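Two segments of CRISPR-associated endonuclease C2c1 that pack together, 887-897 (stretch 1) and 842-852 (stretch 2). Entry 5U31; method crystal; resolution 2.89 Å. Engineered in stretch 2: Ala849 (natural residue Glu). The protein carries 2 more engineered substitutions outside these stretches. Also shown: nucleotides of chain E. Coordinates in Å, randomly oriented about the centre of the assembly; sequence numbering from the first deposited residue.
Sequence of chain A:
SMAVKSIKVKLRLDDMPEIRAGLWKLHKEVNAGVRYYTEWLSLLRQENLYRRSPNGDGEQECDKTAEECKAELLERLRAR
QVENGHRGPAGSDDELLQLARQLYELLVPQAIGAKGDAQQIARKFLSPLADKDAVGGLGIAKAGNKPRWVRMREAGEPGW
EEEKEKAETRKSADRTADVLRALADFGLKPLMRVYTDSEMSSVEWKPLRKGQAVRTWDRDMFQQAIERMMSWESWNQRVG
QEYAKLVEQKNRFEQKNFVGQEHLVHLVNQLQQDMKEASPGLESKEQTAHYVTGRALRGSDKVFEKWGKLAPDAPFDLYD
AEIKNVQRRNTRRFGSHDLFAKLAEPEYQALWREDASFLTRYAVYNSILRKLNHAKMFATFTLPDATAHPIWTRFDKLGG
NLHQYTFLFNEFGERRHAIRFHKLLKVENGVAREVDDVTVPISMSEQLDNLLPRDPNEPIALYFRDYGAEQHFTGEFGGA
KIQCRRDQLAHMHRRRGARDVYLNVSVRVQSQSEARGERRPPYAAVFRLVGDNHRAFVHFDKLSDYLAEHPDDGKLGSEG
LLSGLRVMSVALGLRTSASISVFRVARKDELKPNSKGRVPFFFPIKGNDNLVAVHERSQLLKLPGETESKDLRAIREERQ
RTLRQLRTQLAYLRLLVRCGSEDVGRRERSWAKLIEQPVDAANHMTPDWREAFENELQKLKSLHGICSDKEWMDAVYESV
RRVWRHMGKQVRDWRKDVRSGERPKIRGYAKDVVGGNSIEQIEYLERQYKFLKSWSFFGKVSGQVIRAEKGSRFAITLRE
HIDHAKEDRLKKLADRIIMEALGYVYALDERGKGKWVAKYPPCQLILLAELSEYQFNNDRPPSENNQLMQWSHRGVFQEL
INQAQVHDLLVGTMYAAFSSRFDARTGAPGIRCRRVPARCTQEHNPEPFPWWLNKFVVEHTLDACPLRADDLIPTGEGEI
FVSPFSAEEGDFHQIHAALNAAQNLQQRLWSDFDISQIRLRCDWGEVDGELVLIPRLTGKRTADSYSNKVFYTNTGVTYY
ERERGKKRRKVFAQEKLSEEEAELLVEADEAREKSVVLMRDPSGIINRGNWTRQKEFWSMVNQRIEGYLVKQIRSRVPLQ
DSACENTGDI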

# COMPACT_ATOMS: atom_id res chain seq x y z
N HIS A 887 -21.18 4.98 7.24
CA HIS A 887 -21.62 4.71 8.60
C HIS A 887 -21.35 5.86 9.56
O HIS A 887 -21.68 5.74 10.74
CB HIS A 887 -20.95 3.44 9.12
CG HIS A 887 -21.14 2.25 8.23
ND1 HIS A 887 -22.31 1.52 8.20
CD2 HIS A 887 -20.30 1.67 7.33
CE1 HIS A 887 -22.18 0.54 7.32
NE2 HIS A 887 -20.98 0.61 6.78
N ASP A 888 -20.75 6.95 9.08
CA ASP A 888 -20.39 8.09 9.93
C ASP A 888 -19.38 7.70 11.01
O ASP A 888 -19.41 8.25 12.12
CB ASP A 888 -21.63 8.73 10.56
CG ASP A 888 -22.60 9.26 9.54
OD1 ASP A 888 -22.17 9.98 8.62
OD2 ASP A 888 -23.81 8.94 9.65
N LEU A 889 -18.49 6.76 10.70
CA LEU A 889 -17.44 6.33 11.62
C LEU A 889 -16.15 7.07 11.29
O LEU A 889 -15.69 7.05 10.14
CB LEU A 889 -17.19 4.83 11.52
CG LEU A 889 -18.32 3.90 11.90
CD1 LEU A 889 -17.82 2.47 11.88
CD2 LEU A 889 -18.83 4.29 13.27
N LEU A 890 -15.56 7.70 12.30
CA LEU A 890 -14.26 8.34 12.15
C LEU A 890 -13.16 7.30 12.35
O LEU A 890 -13.20 6.53 13.31
CB LEU A 890 -14.09 9.47 13.17
CG LEU A 890 -15.23 10.46 13.34
CD1 LEU A 890 -14.96 11.35 14.52
CD2 LEU A 890 -15.41 11.28 12.08
N VAL A 891 -12.18 7.29 11.45
CA VAL A 891 -10.98 6.49 11.65
C VAL A 891 -9.81 7.44 11.80
O VAL A 891 -9.57 8.30 10.94
CB VAL A 891 -10.77 5.47 10.51
CG1 VAL A 891 -11.66 5.80 9.33
CG2 VAL A 891 -9.30 5.39 10.11
N GLY A 892 -9.10 7.32 12.92
CA GLY A 892 -7.93 8.12 13.18
C GLY A 892 -6.77 7.25 13.61
O GLY A 892 -6.91 6.04 13.83
N THR A 893 -5.60 7.87 13.72
CA THR A 893 -4.38 7.17 14.09
C THR A 893 -3.82 7.74 15.39
O THR A 893 -4.14 8.86 15.79
CB THR A 893 -3.32 7.28 12.99
OG1 THR A 893 -3.07 8.66 12.70
CG2 THR A 893 -3.80 6.57 11.73
N MSE A 894 -2.99 6.94 16.04
CA MSE A 894 -2.28 7.36 17.24
C MSE A 894 -0.79 7.07 17.12
O MSE A 894 -0.40 6.05 16.55
CB MSE A 894 -2.83 6.67 18.48
CG MSE A 894 -3.43 7.62 19.50
SE MSE A 894 -2.15 8.89 20.21
CE MSE A 894 -3.37 10.36 20.57
N TYR A 895 0.02 7.98 17.66
CA TYR A 895 1.47 7.81 17.67
C TYR A 895 1.84 6.48 18.31
O TYR A 895 1.56 6.24 19.49
CB TYR A 895 2.11 8.97 18.41
CG TYR A 895 3.60 9.01 18.28
CD1 TYR A 895 4.20 9.47 17.11
CD2 TYR A 895 4.42 8.60 19.32
CE1 TYR A 895 5.56 9.50 16.98
CE2 TYR A 895 5.78 8.63 19.19
CZ TYR A 895 6.35 9.09 18.03
OH TYR A 895 7.72 9.12 17.89
N ALA A 896 2.49 5.60 17.54
CA ALA A 896 2.59 4.19 17.90
C ALA A 896 3.96 3.78 18.40
O ALA A 896 4.17 2.59 18.67
CB ALA A 896 2.19 3.33 16.70
N ALA A 897 4.90 4.72 18.53
CA ALA A 897 6.26 4.35 18.92
C ALA A 897 6.25 3.79 20.35
O ALA A 897 5.74 4.43 21.27
CB ALA A 897 7.19 5.55 18.81
P DT E 3 13.39 1.06 17.39
OP1 DT E 3 13.14 0.08 16.32
OP2 DT E 3 14.52 2.01 17.30
O5' DT E 3 12.07 1.93 17.61
C5' DT E 3 11.37 1.82 18.82
C4' DT E 3 9.89 2.01 18.59
O4' DT E 3 9.70 3.13 17.67
C3' DT E 3 9.19 0.82 17.96
O3' DT E 3 7.92 0.63 18.57
C2' DT E 3 9.08 1.21 16.48
C1' DT E 3 8.92 2.72 16.57
N1 DT E 3 9.40 3.47 15.35
C2 DT E 3 8.60 4.46 14.80
O2 DT E 3 7.50 4.76 15.23
N3 DT E 3 9.14 5.08 13.70
C4 DT E 3 10.37 4.84 13.12
O4 DT E 3 10.76 5.46 12.13
C5 DT E 3 11.15 3.80 13.76
C7 DT E 3 12.51 3.44 13.22
C6 DT E 3 10.63 3.18 14.83
P DG E 4 7.38 -0.85 18.90
OP1 DG E 4 6.54 -0.79 20.11
OP2 DG E 4 8.52 -1.79 18.83
O5' DG E 4 6.41 -1.16 17.67
C5' DG E 4 5.23 -0.41 17.51
C4' DG E 4 4.70 -0.59 16.11
O4' DG E 4 5.48 0.21 15.20
C3' DG E 4 4.81 -2.00 15.58
O3' DG E 4 3.64 -2.73 15.93
C2' DG E 4 4.89 -1.79 14.07
C1' DG E 4 5.61 -0.44 13.96
N9 DG E 4 7.03 -0.55 13.63
C8 DG E 4 7.88 -1.58 13.94
N7 DG E 4 9.10 -1.39 13.50
C5 DG E 4 9.04 -0.16 12.86
C6 DG E 4 10.06 0.57 12.20
O6 DG E 4 11.24 0.27 12.03
N1 DG E 4 9.57 1.78 11.69
C2 DG E 4 8.27 2.22 11.82
N2 DG E 4 7.99 3.41 11.27
N3 DG E 4 7.32 1.55 12.44
C4 DG E 4 7.77 0.37 12.93
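Stretch 2, residues 842-852: PCQLILLAELS

Neighbouring parallel β-strands bring like-directed side chains together in register, and the pairing of 842-852 with 887-897 in C2c1 is a compact example. On one face of the sheet Val891 lies beside Ile846, CB to CB 4.4 Å, and its CG2 reaches CD1 of Leu848 at 4.1 Å; Leu889 extends this patch, its CD1 4.2 Å from CD1 of Ile846. The other face carries Leu890, whose CB is 3.9 Å from CD1 of Leu845, and selenomethionine Met894, whose CG meets CD2 of Leu847 at 3.7 Å. Between them Gly892 has no side chain, and CD1 of Leu845 comes within 3.6 Å of its N. Farther along, CB of Ala896 packs 3.6 Å from CB of the engineered Ala849.

The middle of stretch 2 is an extended strand and runs in the same sense as the strand of stretch 1, the strand axes crossing at -44° with a closest approach of 4.0 Å. Alternate residues of each strand supply the hydrogen bonds, as parallel pairing requires: Leu890 N to Gln844 O (3.2 Å), Ile846 N to Leu890 O (2.6 Å), Gly892 N to Ile846 O (2.8 Å), Leu848 N to Gly892 O (2.7 Å), Met894 N to Leu848 O (2.8 Å) and Glu850 N to Met894 O (2.7 Å). At the polar edge, Glu850 OE2 accepts a hydrogen bond from Ser852 N at 3.0 Å.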

# COMPACT_ATOMS: atom_id res chain seq x y z
N PRO A 842 -22.47 1.45 19.60
CA PRO A 842 -21.40 1.67 18.63
C PRO A 842 -20.32 2.61 19.16
O PRO A 842 -20.50 3.33 20.14
CB PRO A 842 -22.13 2.30 17.44
CG PRO A 842 -23.22 3.07 18.08
CD PRO A 842 -23.66 2.27 19.30
N CYS A 843 -19.18 2.57 18.47
CA CYS A 843 -18.06 3.47 18.73
C CYS A 843 -18.02 4.52 17.63
O CYS A 843 -18.10 4.19 16.45
CB CYS A 843 -16.74 2.70 18.75
SG CYS A 843 -16.70 1.28 19.85
N GLN A 844 -17.89 5.79 18.03
CA GLN A 844 -17.85 6.86 17.05
C GLN A 844 -16.49 7.02 16.39
O GLN A 844 -16.40 7.67 15.34
CB GLN A 844 -18.27 8.19 17.68
CG GLN A 844 -19.72 8.23 18.15
CD GLN A 844 -19.92 7.53 19.48
OE1 GLN A 844 -18.95 7.27 20.20
NE2 GLN A 844 -21.17 7.22 19.82
N LEU A 845 -15.44 6.43 16.96
CA LEU A 845 -14.09 6.58 16.42
C LEU A 845 -13.39 5.23 16.42
O LEU A 845 -13.50 4.45 17.37
CB LEU A 845 -13.28 7.59 17.24
CG LEU A 845 -11.77 7.68 17.03
CD1 LEU A 845 -11.44 8.07 15.60
CD2 LEU A 845 -11.18 8.68 18.01
N ILE A 846 -12.67 4.95 15.33
CA ILE A 846 -11.77 3.81 15.22
C ILE A 846 -10.35 4.34 15.28
O ILE A 846 -9.94 5.12 14.42
CB ILE A 846 -12.01 3.01 13.93
CG1 ILE A 846 -13.38 2.34 13.96
CG2 ILE A 846 -10.93 1.97 13.73
CD1 ILE A 846 -13.75 1.74 12.64
N LEU A 847 -9.60 3.93 16.30
CA LEU A 847 -8.27 4.46 16.56
C LEU A 847 -7.22 3.43 16.15
O LEU A 847 -7.02 2.43 16.85
CB LEU A 847 -8.11 4.84 18.03
CG LEU A 847 -6.82 5.58 18.36
CD1 LEU A 847 -6.74 6.88 17.59
CD2 LEU A 847 -6.71 5.84 19.85
N LEU A 848 -6.56 3.67 15.02
CA LEU A 848 -5.49 2.80 14.56
C LEU A 848 -4.14 3.33 15.02
O LEU A 848 -4.02 4.43 15.54
CB LEU A 848 -5.52 2.70 13.03
CG LEU A 848 -6.73 2.02 12.40
CD1 LEU A 848 -6.72 2.31 10.93
CD2 LEU A 848 -6.63 0.55 12.63
N ALA A 849 -3.10 2.53 14.80
CA ALA A 849 -1.75 2.99 15.06
C ALA A 849 -1.25 3.79 13.87
O ALA A 849 -1.52 3.46 12.71
CB ALA A 849 -0.82 1.81 15.34
N GLU A 850 -0.52 4.86 14.16
CA GLU A 850 0.09 5.69 13.13
C GLU A 850 1.31 4.95 12.58
O GLU A 850 2.36 4.92 13.22
CB GLU A 850 0.46 7.05 13.71
CG GLU A 850 1.40 7.86 12.84
CD GLU A 850 0.90 7.94 11.43
OE1 GLU A 850 -0.32 8.11 11.25
OE2 GLU A 850 1.73 7.80 10.51
N LEU A 851 1.16 4.34 11.40
CA LEU A 851 2.24 3.56 10.81
C LEU A 851 2.56 4.00 9.39
O LEU A 851 3.02 3.20 8.57
CB LEU A 851 1.91 2.07 10.83
CG LEU A 851 1.67 1.46 12.21
CD1 LEU A 851 1.43 -0.03 12.07
CD2 LEU A 851 2.84 1.74 13.14
N SER A 852 2.33 5.28 9.08
CA SER A 852 2.61 5.76 7.73
C SER A 852 4.10 5.66 7.41
O SER A 852 4.46 5.43 6.25
CB SER A 852 2.14 7.20 7.57
OG SER A 852 2.84 8.06 8.45